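Local coordinates for protein glutathione S-transferase omega-like 2 (PDB 5LKB) that uses glutathione as a thiol transferase and dehydroascorbate reductase, working through a single nucleophilic cysteine, and reacts with glutathionyl-(hydro)quinones, at residues V294-K306 and F339-I353. Numbering follows the deposited sequence.
Sequences VIRFDPVYVQHFK and FDHIKLHYTRSHTRI
In the all-helical C-terminal domain of this Xi-class glutathione transferase, Tyr-346 is a knob from helix 339-349 that sits in a hole made by Arg-296, Val-300, Tyr-301 and His-304, close to the active site. The two helix segments run nearly parallel, their axes crossing at -27°. Val-300 holds CG1 anti to its backbone N (chi1 167°), which lays this methyl over one face of the Tyr-346 ring, 3.6 Å from CG. Its other methyl, CG2, meets Ile-342 CG2. Tyr-301 turns an edge toward the Tyr-346 face in an offset T-shaped pair, and Tyr-346 in turn directs its own edge at the face of Phe-305. The hydroxyls Tyr-301 OH and Tyr-346 OH lie 2.8 Å from each other, and Tyr-346 OH is also hydrogen-bonded to Tyr-224 OH. An alanine in place of Tyr-346 would probably open a gap between Val-300 and Phe-305 and take from Tyr-224 OH its bonding partner. Ile-342 lies over one face of the Arg-296 guanidinium, crossing it at about a right angle, with Ile-342 CG1 3.7 Å from Arg-296 NH2, while Arg-296 NH1 bonds to Thr-292 O and NE to Ala-45 O, next to the nucleophile Cys-46. At the N-terminal end of the pair, Phe-339 turns its edge to Ile-295 O. Lys-343 NZ, whose stronger partner is Pro-360, bonds only weakly to Pro-299 O, and a water also bridges the two. Toward the C-terminal ends of the two helices, Ile-353 CG2 and Tyr-346 CB cover opposite faces of the His-304 imidazole, leaving its edge to form a nearly straight bond (167°) between His-304 NE2 and His-350 ND1, 2.9 Å long.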
ATOM      1  N   VAL A 294      -2.082  -7.685 -13.971  1.00 11.96           N
ATOM      2  CA  VAL A 294      -2.825  -8.178 -12.812  1.00 13.44           C
ATOM      3  C   VAL A 294      -1.912  -8.942 -11.853  1.00 13.57           C
ATOM      4  O   VAL A 294      -2.015  -8.759 -10.637  1.00 12.94           O
ATOM      5  CB  VAL A 294      -4.061  -9.014 -13.210  1.00 15.40           C
ATOM      6  CG1 VAL A 294      -4.816  -9.558 -11.958  1.00 14.78           C
ATOM      7  CG2 VAL A 294      -5.061  -8.175 -13.999  1.00 15.87           C
ATOM      8  N   ILE A 295      -0.953  -9.738 -12.356  1.00 12.77           N
ATOM      9  CA  ILE A 295      -0.052 -10.499 -11.484  1.00 13.51           C
ATOM     10  C   ILE A 295       0.885  -9.605 -10.673  1.00 12.55           C
ATOM     11  O   ILE A 295       1.359 -10.009  -9.603  1.00 13.34           O
ATOM     12  CB  ILE A 295       0.718 -11.573 -12.303  1.00 12.04           C
ATOM     13  CG1 ILE A 295       1.168 -12.712 -11.386  1.00 14.19           C
ATOM     14  CG2 ILE A 295       1.870 -10.991 -13.055  1.00 12.69           C
ATOM     15  CD1 ILE A 295       0.072 -13.565 -10.804  1.00 12.81           C
ATOM     16  N   ARG A 296       1.147  -8.395 -11.161  1.00 11.94           N
ATOM     17  CA  ARG A 296       1.983  -7.390 -10.506  1.00 13.14           C
ATOM     18  C   ARG A 296       1.174  -6.454  -9.609  1.00 12.17           C
ATOM     19  O   ARG A 296       1.754  -5.626  -8.873  1.00 13.98           O
ATOM     20  CB  ARG A 296       2.755  -6.590 -11.579  1.00 12.13           C
ATOM     21  CG  ARG A 296       3.846  -7.370 -12.232  1.00 12.57           C
ATOM     22  CD  ARG A 296       4.411  -6.609 -13.451  1.00 12.92           C
ATOM     23  NE  ARG A 296       5.574  -7.360 -13.993  1.00 12.56           N
ATOM     24  CZ  ARG A 296       5.497  -8.552 -14.614  1.00 12.85           C
ATOM     25  NH1 ARG A 296       4.351  -9.076 -14.896  1.00 13.13           N
ATOM     26  NH2 ARG A 296       6.612  -9.181 -14.887  1.00 14.31           N
ATOM     27  N   PHE A 297      -0.144  -6.561  -9.664  1.00 11.40           N
ATOM     28  CA  PHE A 297      -0.973  -5.506  -9.064  1.00 14.43           C
ATOM     29  C   PHE A 297      -0.875  -5.520  -7.552  1.00 12.54           C
ATOM     30  O   PHE A 297      -0.536  -4.481  -6.936  1.00 13.38           O
ATOM     31  CB  PHE A 297      -2.429  -5.649  -9.534  1.00 13.27           C
ATOM     32  CG  PHE A 297      -3.259  -4.408  -9.352  1.00 12.52           C
ATOM     33  CD1 PHE A 297      -3.933  -4.172  -8.164  1.00 14.51           C
ATOM     34  CD2 PHE A 297      -3.395  -3.513 -10.377  1.00 14.78           C
ATOM     35  CE1 PHE A 297      -4.672  -3.018  -8.006  1.00 13.32           C
ATOM     36  CE2 PHE A 297      -4.150  -2.341 -10.197  1.00 15.72           C
ATOM     37  CZ  PHE A 297      -4.791  -2.097  -9.049  1.00 13.47           C
ATOM     38  N   ASP A 298      -1.126  -6.686  -6.926  1.00 11.93           N
ATOM     39  CA  ASP A 298      -1.028  -6.727  -5.469  1.00 12.05           C
ATOM     40  C   ASP A 298       0.411  -6.674  -4.987  1.00 13.45           C
ATOM     41  O   ASP A 298       0.674  -5.990  -3.980  1.00 13.47           O
ATOM     42  CB  ASP A 298      -1.788  -7.928  -4.884  1.00 11.23           C
ATOM     43  CG  ASP A 298      -3.285  -7.837  -5.091  1.00 11.59           C
ATOM     44  OD1 ASP A 298      -3.753  -6.792  -5.592  1.00 15.10           O
ATOM     45  OD2 ASP A 298      -4.016  -8.781  -4.705  1.00 14.51           O
ATOM     46  N   PRO A 299       1.366  -7.354  -5.613  1.00 13.24           N
ATOM     47  CA  PRO A 299       2.755  -7.284  -5.124  1.00 13.67           C
ATOM     48  C   PRO A 299       3.412  -5.920  -5.211  1.00 14.44           C
ATOM     49  O   PRO A 299       4.322  -5.638  -4.416  1.00 14.63           O
ATOM     50  CB  PRO A 299       3.473  -8.326  -6.008  1.00 13.89           C
ATOM     51  CG  PRO A 299       2.445  -9.308  -6.318  1.00 13.46           C
ATOM     52  CD  PRO A 299       1.185  -8.488  -6.537  1.00 12.19           C
ATOM     53  N   VAL A 300       3.062  -5.102  -6.220  1.00 14.39           N
ATOM     54  CA  VAL A 300       3.706  -3.805  -6.476  1.00 14.42           C
ATOM     55  C   VAL A 300       2.718  -2.660  -6.676  1.00 13.76           C
ATOM     56  O   VAL A 300       2.857  -1.595  -6.069  1.00 14.51           O
ATOM     57  CB  VAL A 300       4.642  -3.894  -7.708  1.00 17.19           C
ATOM     58  CG1 VAL A 300       5.047  -2.477  -8.144  1.00 18.68           C
ATOM     59  CG2 VAL A 300       5.830  -4.760  -7.323  1.00 19.53           C
ATOM     60  N   TYR A 301       1.778  -2.772  -7.599  1.00 13.26           N
ATOM     61  CA  TYR A 301       1.092  -1.569  -8.045  1.00 12.84           C
ATOM     62  C   TYR A 301       0.256  -0.914  -6.921  1.00 13.38           C
ATOM     63  O   TYR A 301       0.120   0.308  -6.889  1.00 13.90           O
ATOM     64  CB  TYR A 301       0.237  -1.829  -9.260  1.00 14.20           C
ATOM     65  CG  TYR A 301       1.041  -2.267 -10.482  1.00 13.11           C
ATOM     66  CD1 TYR A 301       2.327  -1.777 -10.751  1.00 12.65           C
ATOM     67  CD2 TYR A 301       0.488  -3.159 -11.363  1.00 12.06           C
ATOM     68  CE1 TYR A 301       3.028  -2.173 -11.916  1.00 13.68           C
ATOM     69  CE2 TYR A 301       1.157  -3.539 -12.515  1.00 13.59           C
ATOM     70  CZ  TYR A 301       2.416  -3.042 -12.761  1.00 15.94           C
ATOM     71  OH  TYR A 301       3.135  -3.412 -13.888  1.00 15.67           O
ATOM     72  N   VAL A 302      -0.319  -1.710  -6.025  1.00 11.95           N
ATOM     73  CA  VAL A 302      -1.091  -1.177  -4.899  1.00 12.80           C
ATOM     74  C   VAL A 302      -0.245  -0.218  -4.038  1.00 12.83           C
ATOM     75  O   VAL A 302      -0.587   0.968  -3.895  1.00 13.63           O
ATOM     76  CB  VAL A 302      -1.685  -2.312  -4.060  1.00 11.35           C
ATOM     77  CG1 VAL A 302      -2.289  -1.775  -2.749  1.00 13.50           C
ATOM     78  CG2 VAL A 302      -2.784  -3.000  -4.815  1.00 12.58           C
ATOM     79  N   GLN A 303       0.866  -0.682  -3.491  1.00 13.57           N
ATOM     80  CA  GLN A 303       1.682   0.158  -2.623  1.00 12.29           C
ATOM     81  C   GLN A 303       2.507   1.167  -3.380  1.00 12.72           C
ATOM     82  O   GLN A 303       2.632   2.333  -2.966  1.00 13.62           O
ATOM     83  CB  GLN A 303       2.588  -0.701  -1.752  1.00 13.53           C
ATOM     84  CG  GLN A 303       3.342  -0.028  -0.650  1.00 13.99           C
ATOM     85  CD  GLN A 303       4.530   0.785  -1.079  1.00 14.34           C
ATOM     86  OE1 GLN A 303       5.231   0.447  -2.028  1.00 13.56           O
ATOM     87  NE2 GLN A 303       4.775   1.879  -0.376  1.00 14.28           N
ATOM     88  N   HIS A 304       3.158   0.717  -4.430  1.00 13.35           N
ATOM     89  CA  HIS A 304       4.225   1.451  -5.048  1.00 14.01           C
ATOM     90  C   HIS A 304       3.682   2.464  -6.034  1.00 12.87           C
ATOM     91  O   HIS A 304       4.211   3.608  -6.118  1.00 14.00           O
ATOM     92  CB  HIS A 304       5.147   0.483  -5.781  1.00 13.24           C
ATOM     93  CG  HIS A 304       6.316   1.134  -6.446  1.00 11.72           C
ATOM     94  ND1 HIS A 304       7.413   1.636  -5.761  1.00 14.53           N
ATOM     95  CD2 HIS A 304       6.572   1.296  -7.771  1.00 16.76           C
ATOM     96  CE1 HIS A 304       8.267   2.132  -6.655  1.00 14.56           C
ATOM     97  NE2 HIS A 304       7.764   1.954  -7.870  1.00 14.53           N
ATOM     98  N   PHE A 305       2.694   2.087  -6.829  1.00 12.92           N
ATOM     99  CA  PHE A 305       2.041   3.017  -7.745  1.00 12.58           C
ATOM    100  C   PHE A 305       0.747   3.604  -7.160  1.00 13.89           C
ATOM    101  O   PHE A 305       0.027   4.341  -7.834  1.00 15.42           O
ATOM    102  CB  PHE A 305       1.738   2.356  -9.108  1.00 13.96           C
ATOM    103  CG  PHE A 305       2.943   2.211 -10.037  1.00 13.50           C
ATOM    104  CD1 PHE A 305       4.200   2.803  -9.762  1.00 12.61           C
ATOM    105  CD2 PHE A 305       2.812   1.537 -11.255  1.00 13.47           C
ATOM    106  CE1 PHE A 305       5.304   2.735 -10.655  1.00 15.00           C
ATOM    107  CE2 PHE A 305       3.872   1.496 -12.155  1.00 14.00           C
ATOM    108  CZ  PHE A 305       5.144   2.065 -11.841  1.00 15.92           C
ATOM    109  N   LYS A 306       0.457   3.349  -5.891  1.00 12.17           N
ATOM    110  CA  LYS A 306      -0.663   3.959  -5.193  1.00 12.60           C
ATOM    111  C   LYS A 306      -1.994   3.629  -5.825  1.00 12.99           C
ATOM    112  O   LYS A 306      -2.985   4.371  -5.680  1.00 14.43           O
ATOM    113  CB  LYS A 306      -0.476   5.478  -4.961  1.00 14.26           C
ATOM    114  CG  LYS A 306       0.864   5.851  -4.357  1.00 14.76           C
ATOM    115  CD  LYS A 306       0.981   7.381  -4.239  1.00 15.81           C
ATOM    116  CE  LYS A 306       2.307   7.747  -3.533  1.00 19.89           C
ATOM    117  NZ  LYS A 306       3.659   7.240  -4.076  1.00 19.64           N
ATOM    118  N   PHE A 339       8.597 -13.017  -8.820  1.00 13.73           N
ATOM    119  CA  PHE A 339       8.200 -11.966  -7.906  1.00 15.47           C
ATOM    120  C   PHE A 339       9.376 -11.242  -7.257  1.00 15.05           C
ATOM    121  O   PHE A 339       9.197 -10.093  -6.837  1.00 13.44           O
ATOM    122  CB  PHE A 339       7.274 -12.527  -6.823  1.00 14.50           C
ATOM    123  CG  PHE A 339       5.904 -12.971  -7.351  1.00 13.00           C
ATOM    124  CD1 PHE A 339       5.012 -12.025  -7.865  1.00 13.69           C
ATOM    125  CD2 PHE A 339       5.535 -14.301  -7.369  1.00 13.83           C
ATOM    126  CE1 PHE A 339       3.787 -12.405  -8.341  1.00 15.58           C
ATOM    127  CE2 PHE A 339       4.292 -14.700  -7.852  1.00 15.35           C
ATOM    128  CZ  PHE A 339       3.412 -13.783  -8.343  1.00 15.04           C
ATOM    129  N   ASP A 340      10.566 -11.837  -7.142  1.00 14.45           N
ATOM    130  CA  ASP A 340      11.696 -11.087  -6.644  1.00 15.56           C
ATOM    131  C   ASP A 340      12.099 -10.019  -7.633  1.00 13.88           C
ATOM    132  O   ASP A 340      12.290  -8.873  -7.238  1.00 13.95           O
ATOM    133  CB  ASP A 340      12.874 -11.988  -6.306  1.00 19.51           C
ATOM    134  CG  ASP A 340      12.578 -12.950  -5.152  1.00 22.27           C
ATOM    135  OD1 ASP A 340      11.856 -12.606  -4.229  1.00 24.98           O
ATOM    136  OD2 ASP A 340      13.041 -14.089  -5.185  1.00 28.47           O
ATOM    137  N   HIS A 341      12.207 -10.372  -8.897  1.00 14.08           N
ATOM    138  CA  HIS A 341      12.545  -9.360  -9.892  1.00 14.41           C
ATOM    139  C   HIS A 341      11.480  -8.269  -9.951  1.00 13.91           C
ATOM    140  O   HIS A 341      11.808  -7.084 -10.058  1.00 14.07           O
ATOM    141  CB  HIS A 341      12.698  -9.982 -11.285  1.00 15.73           C
ATOM    142  CG  HIS A 341      14.035 -10.617 -11.523  1.00 15.79           C
ATOM    143  ND1 HIS A 341      14.866 -10.249 -12.567  1.00 17.12           N
ATOM    144  CD2 HIS A 341      14.690 -11.570 -10.824  1.00 19.70           C
ATOM    145  CE1 HIS A 341      15.988 -10.931 -12.473  1.00 18.03           C
ATOM    146  NE2 HIS A 341      15.905 -11.752 -11.441  1.00 17.35           N
ATOM    147  N   ILE A 342      10.205  -8.663  -9.919  1.00 13.71           N
ATOM    148  CA  ILE A 342       9.104  -7.709  -9.950  1.00 13.85           C
ATOM    149  C   ILE A 342       9.218  -6.704  -8.796  1.00 12.75           C
ATOM    150  O   ILE A 342       9.232  -5.493  -8.991  1.00 14.01           O
ATOM    151  CB  ILE A 342       7.761  -8.439  -9.942  1.00 12.96           C
ATOM    152  CG1 ILE A 342       7.517  -9.139 -11.293  1.00 13.81           C
ATOM    153  CG2 ILE A 342       6.604  -7.539  -9.591  1.00 13.68           C
ATOM    154  CD1 ILE A 342       6.425 -10.155 -11.267  1.00 12.99           C
ATOM    155  N   LYS A 343       9.251  -7.216  -7.561  1.00 14.42           N
ATOM    156  CA  LYS A 343       9.243  -6.299  -6.430  1.00 13.23           C
ATOM    157  C   LYS A 343      10.498  -5.469  -6.332  1.00 14.45           C
ATOM    158  O   LYS A 343      10.431  -4.246  -6.016  1.00 14.99           O
ATOM    159  CB  LYS A 343       9.007  -7.072  -5.114  1.00 13.97           C
ATOM    160  CG  LYS A 343       7.575  -7.631  -5.023  1.00 13.27           C
ATOM    161  CD  LYS A 343       7.386  -8.591  -3.849  1.00 16.04           C
ATOM    162  CE  LYS A 343       7.512  -7.938  -2.497  1.00 24.22           C
ATOM    163  NZ  LYS A 343       6.283  -7.269  -2.182  1.00 22.28           N
ATOM    164  N   LEU A 344      11.649  -6.105  -6.541  1.00 13.43           N
ATOM    165  CA  LEU A 344      12.909  -5.373  -6.467  1.00 14.56           C
ATOM    166  C   LEU A 344      13.011  -4.316  -7.554  1.00 13.28           C
ATOM    167  O   LEU A 344      13.396  -3.179  -7.295  1.00 14.82           O
ATOM    168  CB  LEU A 344      14.097  -6.342  -6.536  1.00 15.44           C
ATOM    169  CG  LEU A 344      14.330  -7.242  -5.319  1.00 13.36           C
ATOM    170  CD1 LEU A 344      15.313  -8.327  -5.718  1.00 17.51           C
ATOM    171  CD2 LEU A 344      14.875  -6.356  -4.174  1.00 16.64           C
ATOM    172  N   HIS A 345      12.648  -4.659  -8.794  1.00 14.03           N
ATOM    173  CA  HIS A 345      12.791  -3.662  -9.863  1.00 14.43           C
ATOM    174  C   HIS A 345      12.108  -2.355  -9.500  1.00 12.86           C
ATOM    175  O   HIS A 345      12.709  -1.266  -9.552  1.00 15.34           O
ATOM    176  CB  HIS A 345      12.207  -4.168 -11.185  1.00 13.88           C
ATOM    177  CG  HIS A 345      12.039  -3.067 -12.165  1.00 15.47           C
ATOM    178  ND1 HIS A 345      13.130  -2.406 -12.677  1.00 15.97           N
ATOM    179  CD2 HIS A 345      10.937  -2.424 -12.634  1.00 16.23           C
ATOM    180  CE1 HIS A 345      12.708  -1.383 -13.406  1.00 15.82           C
ATOM    181  NE2 HIS A 345      11.384  -1.375 -13.404  1.00 15.66           N
ATOM    182  N   TYR A 346      10.805  -2.431  -9.208  1.00 13.46           N
ATOM    183  CA  TYR A 346      10.048  -1.214  -9.067  1.00 14.64           C
ATOM    184  C   TYR A 346      10.505  -0.438  -7.846  1.00 15.56           C
ATOM    185  O   TYR A 346      10.731   0.765  -7.917  1.00 15.55           O
ATOM    186  CB  TYR A 346       8.568  -1.547  -8.966  1.00 14.95           C
ATOM    187  CG  TYR A 346       7.877  -1.918 -10.308  1.00 13.51           C
ATOM    188  CD1 TYR A 346       7.847  -3.231 -10.766  1.00 13.98           C
ATOM    189  CD2 TYR A 346       7.202  -0.959 -11.045  1.00 13.32           C
ATOM    190  CE1 TYR A 346       7.196  -3.547 -11.908  1.00 13.99           C
ATOM    191  CE2 TYR A 346       6.564  -1.261 -12.228  1.00 13.28           C
ATOM    192  CZ  TYR A 346       6.573  -2.555 -12.662  1.00 15.84           C
ATOM    193  OH  TYR A 346       5.901  -2.967 -13.786  1.00 15.43           O
ATOM    194  N   THR A 347      10.629  -1.126  -6.707  1.00 14.50           N
ATOM    195  CA  THR A 347      10.896  -0.418  -5.464  1.00 14.61           C
ATOM    196  C   THR A 347      12.330   0.101  -5.370  1.00 15.29           C
ATOM    197  O   THR A 347      12.585   1.096  -4.680  1.00 16.22           O
ATOM    198  CB  THR A 347      10.593  -1.295  -4.265  1.00 15.69           C
ATOM    199  OG1 THR A 347      11.448  -2.429  -4.271  1.00 15.26           O
ATOM    200  CG2 THR A 347       9.108  -1.675  -4.216  1.00 14.64           C
ATOM    201  N   ARG A 348      13.280  -0.570  -6.012  1.00 14.98           N
ATOM    202  CA  ARG A 348      14.676  -0.154  -5.966  1.00 15.15           C
ATOM    203  C   ARG A 348      15.064   0.781  -7.091  1.00 16.86           C
ATOM    204  O   ARG A 348      16.073   1.472  -6.951  1.00 19.23           O
ATOM    205  CB  ARG A 348      15.604  -1.363  -6.031  1.00 15.88           C
ATOM    206  CG  ARG A 348      15.383  -2.437  -4.969  1.00 17.76           C
ATOM    207  CD  ARG A 348      15.663  -1.859  -3.588  1.00 16.17           C
ATOM    208  NE  ARG A 348      15.650  -2.916  -2.577  1.00 16.33           N
ATOM    209  CZ  ARG A 348      16.638  -3.766  -2.343  1.00 18.69           C
ATOM    210  NH1 ARG A 348      17.801  -3.662  -3.024  1.00 17.43           N
ATOM    211  NH2 ARG A 348      16.470  -4.752  -1.483  1.00 17.74           N
ATOM    212  N   SER A 349      14.282   0.875  -8.160  1.00 17.26           N
ATOM    213  CA  SER A 349      14.685   1.730  -9.275  1.00 17.06           C
ATOM    214  C   SER A 349      13.991   3.080  -9.307  1.00 18.19           C
ATOM    215  O   SER A 349      14.552   4.022  -9.861  1.00 22.37           O
ATOM    216  CB  SER A 349      14.406   1.042 -10.612  1.00 17.26           C
ATOM    217  OG  SER A 349      14.966  -0.251 -10.699  1.00 17.28           O
ATOM    218  N   HIS A 350      12.853   3.254  -8.654  1.00 16.74           N
ATOM    219  CA  HIS A 350      12.049   4.458  -8.807  1.00 15.82           C
ATOM    220  C   HIS A 350      12.276   5.356  -7.597  1.00 17.25           C
ATOM    221  O   HIS A 350      11.464   5.429  -6.667  1.00 17.29           O
ATOM    222  CB  HIS A 350      10.581   4.135  -8.978  1.00 15.02           C
ATOM    223  CG  HIS A 350      10.312   3.370 -10.196  1.00 14.84           C
ATOM    224  ND1 HIS A 350       9.271   2.496 -10.333  1.00 15.42           N
ATOM    225  CD2 HIS A 350      10.976   3.362 -11.378  1.00 16.52           C
ATOM    226  CE1 HIS A 350       9.295   1.971 -11.538  1.00 16.89           C
ATOM    227  NE2 HIS A 350      10.324   2.484 -12.193  1.00 16.55           N
ATOM    228  N   THR A 351      13.385   6.104  -7.639  1.00 20.57           N
ATOM    229  CA  THR A 351      13.805   6.942  -6.516  1.00 22.11           C
ATOM    230  C   THR A 351      12.837   8.057  -6.197  1.00 21.26           C
ATOM    231  O   THR A 351      12.810   8.512  -5.044  1.00 21.94           O
ATOM    232  CB  THR A 351      15.161   7.592  -6.869  1.00 26.83           C
ATOM    233  OG1 THR A 351      16.033   6.589  -7.410  1.00 31.66           O
ATOM    234  CG2 THR A 351      15.788   8.196  -5.638  1.00 29.83           C
ATOM    235  N   ARG A 352      12.080   8.547  -7.173  1.00 23.01           N
ATOM    236  CA  ARG A 352      11.130   9.618  -6.907  1.00 25.15           C
ATOM    237  C   ARG A 352       9.826   9.124  -6.313  1.00 23.96           C
ATOM    238  O   ARG A 352       8.983   9.937  -5.903  1.00 27.36           O
ATOM    239  CB  ARG A 352      10.856  10.434  -8.157  1.00 30.41           C
ATOM    240  CG  ARG A 352      12.124  11.113  -8.704  1.00 34.35           C
ATOM    241  CD  ARG A 352      11.760  12.354  -9.538  1.00 36.07           C
ATOM    242  NE  ARG A 352      11.137  11.952 -10.781  1.00 46.40           N
ATOM    243  CZ  ARG A 352      11.806  11.436 -11.815  1.00 57.22           C
ATOM    244  NH1 ARG A 352      13.121  11.267 -11.737  1.00 62.59           N
ATOM    245  NH2 ARG A 352      11.170  11.081 -12.937  1.00 54.61           N
ATOM    246  N   ILE A 353       9.676   7.813  -6.191  1.00 18.70           N
ATOM    247  CA  ILE A 353       8.570   7.188  -5.480  1.00 17.70           C
ATOM    248  C   ILE A 353       9.022   6.637  -4.135  1.00 16.68           C
ATOM    249  O   ILE A 353       8.356   6.828  -3.115  1.00 18.82           O
ATOM    250  CB  ILE A 353       7.947   6.079  -6.355  1.00 17.36           C
ATOM    251  CG1 ILE A 353       7.256   6.650  -7.588  1.00 16.70           C
ATOM    252  CG2 ILE A 353       6.915   5.271  -5.532  1.00 17.46           C
ATOM    253  CD1 ILE A 353       6.923   5.590  -8.606  1.00 16.71           C
TER
HETATM  254  O   HOH W   1       7.131  -4.778  -3.368  1.00 31.00           O
HETATM  255  O   HOH W   2       5.847   7.733  -2.438  1.00 19.94           O